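Local structure of peptidase C51 domain-containing protein (Streptococcus mutans, 3L9A) at residues 71-74 with 75-78. The protein is of unknown function, this chain being the C-terminal domain of a phage-associated protein whose CHAP domain suggests a peptidoglycan-cleaving amidase or peptidase. Numbering follows the deposited sequence.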
loop_
_atom_site.group_PDB
_atom_site.type_symbol
_atom_site.label_atom_id
_atom_site.label_comp_id
_atom_site.label_asym_id
_atom_site.label_seq_id
_atom_site.Cartn_x
_atom_site.Cartn_y
_atom_site.Cartn_z
ATOM N N LEU A 71 -3.747 -19.810 -7.652
ATOM C CA LEU A 71 -4.662 -18.886 -6.990
ATOM C C LEU A 71 -4.748 -19.155 -5.486
ATOM O O LEU A 71 -4.843 -18.224 -4.700
ATOM C CB LEU A 71 -6.047 -18.896 -7.640
ATOM C CG LEU A 71 -6.115 -18.636 -9.152
ATOM C CD1 LEU A 71 -7.560 -18.422 -9.586
ATOM C CD2 LEU A 71 -5.259 -17.453 -9.579
ATOM N N GLN A 72 -4.671 -20.423 -5.090
ATOM C CA GLN A 72 -4.690 -20.764 -3.673
ATOM C C GLN A 72 -3.481 -20.193 -2.932
ATOM O O GLN A 72 -3.607 -19.759 -1.793
ATOM C CB GLN A 72 -4.808 -22.280 -3.479
ATOM C CG GLN A 72 -4.907 -22.710 -2.001
ATOM C CD GLN A 72 -6.127 -22.137 -1.296
ATOM O OE1 GLN A 72 -7.133 -21.823 -1.934
ATOM N NE2 GLN A 72 -6.050 -22.004 0.028
ATOM N N ARG A 73 -2.321 -20.149 -3.589
ATOM C CA ARG A 73 -1.172 -19.474 -2.993
ATOM C C ARG A 73 -1.452 -17.989 -2.777
ATOM O O ARG A 73 -1.036 -17.423 -1.776
ATOM C CB ARG A 73 0.071 -19.664 -3.853
ATOM C CG ARG A 73 0.656 -21.055 -3.851
ATOM C CD ARG A 73 1.430 -21.345 -2.561
ATOM N NE ARG A 73 2.074 -22.653 -2.664
ATOM C CZ ARG A 73 1.980 -23.637 -1.774
ATOM N NH1 ARG A 73 1.293 -23.491 -0.647
ATOM N NH2 ARG A 73 2.615 -24.778 -2.012
ATOM N N ILE A 74 -2.143 -17.354 -3.719
ATOM C CA ILE A 74 -2.505 -15.954 -3.562
ATOM C C ILE A 74 -3.397 -15.780 -2.317
ATOM O O ILE A 74 -3.217 -14.838 -1.539
ATOM C CB ILE A 74 -3.168 -15.387 -4.832
ATOM C CG1 ILE A 74 -2.187 -15.431 -6.010
ATOM C CG2 ILE A 74 -3.659 -13.964 -4.569
ATOM C CD1 ILE A 74 -2.790 -15.053 -7.343
ATOM N N VAL A 75 -4.357 -16.687 -2.127
ATOM C CA VAL A 75 -5.194 -16.671 -0.931
ATOM C C VAL A 75 -4.339 -16.821 0.340
ATOM O O VAL A 75 -4.491 -16.050 1.298
ATOM C CB VAL A 75 -6.290 -17.757 -1.005
ATOM C CG1 VAL A 75 -7.031 -17.888 0.320
ATOM C CG2 VAL A 75 -7.257 -17.452 -2.141
ATOM N N GLU A 76 -3.423 -17.786 0.336
ATOM C CA GLU A 76 -2.602 -18.054 1.523
ATOM C C GLU A 76 -1.737 -16.868 1.917
ATOM O O GLU A 76 -1.653 -16.502 3.096
ATOM C CB GLU A 76 -1.665 -19.239 1.270
ATOM C CG GLU A 76 -2.354 -20.575 1.174
ATOM C CD GLU A 76 -1.488 -21.640 0.530
ATOM O OE1 GLU A 76 -0.295 -21.391 0.261
ATOM O OE2 GLU A 76 -2.025 -22.734 0.283
ATOM N N ILE A 77 -1.070 -16.295 0.917
ATOM C CA ILE A 77 -0.045 -15.304 1.181
ATOM C C ILE A 77 -0.655 -13.922 1.337
ATOM O O ILE A 77 -0.238 -13.168 2.214
ATOM C CB ILE A 77 1.078 -15.292 0.095
ATOM C CG1 ILE A 77 2.044 -16.471 0.266
ATOM C CG2 ILE A 77 1.942 -14.053 0.236
ATOM C CD1 ILE A 77 1.432 -17.802 0.242
ATOM N N TYR A 78 -1.638 -13.590 0.504
ATOM C CA TYR A 78 -2.180 -12.238 0.429
ATOM C C TYR A 78 -3.607 -12.084 0.931
ATOM O O TYR A 78 -4.124 -10.968 0.930
ATOM C CB TYR A 78 -2.006 -11.650 -0.991
ATOM C CG TYR A 78 -0.558 -11.625 -1.432
ATOM C CD1 TYR A 78 0.362 -10.776 -0.802
ATOM C CD2 TYR A 78 -0.099 -12.442 -2.462
ATOM C CE1 TYR A 78 1.702 -10.754 -1.176
ATOM C CE2 TYR A 78 1.241 -12.422 -2.850
ATOM C CZ TYR A 78 2.133 -11.575 -2.197
ATOM O OH TYR A 78 3.451 -11.572 -2.586
HETATM O O HOH W 1 -4.064 -23.565 1.620
#
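Arg73 and Glu76 form an i to i+3 salt bridge on the side of helix 68-78 that meets the second subunit, in its last two turns. Arg73 NH1 donates to Glu76 OE1 at 2.8 Å, with an N-H...O angle of 162°. The oxygen lies in the guanidinium plane, at its edge, and accepts through its syn lone pair. The two flat groups are turned 59° apart, and the bridge rests on this one bond. The Arg73 chain bends at chi2 (-76°), which brings its end back over the next turn, while Glu76 stays extended beyond CG. The other carboxylate oxygen is used through water: Gln72 NE2 donates to a water at 3.0 Å, and that water donates to Glu76 OE2 at 2.6 Å. The Gln72 and Glu76 side chains cross at about a right angle.

Beneath these side chains runs the alpha-helical i to i+4 bonding. Val75 N, Glu76 N and Ile77 N reach the carbonyl oxygens of Leu71, Gln72 and Arg73 in turn. Tyr78 N closes the last turn on Ile74 O at 2.9 Å. On the inner side, Leu71 and Ile74 pack on Phe82 of strand 81-83. Ile74 CG2 also lies 4.4 Å from Tyr78 CD2.

Gln48 of the second subunit donates to Glu76 OE1 as well, and Phe51 of that subunit packs on Arg73. Arg73, the water and Gln48 thus together hold the carboxylate at the subunit interface, and their donors probably favour its ionised form.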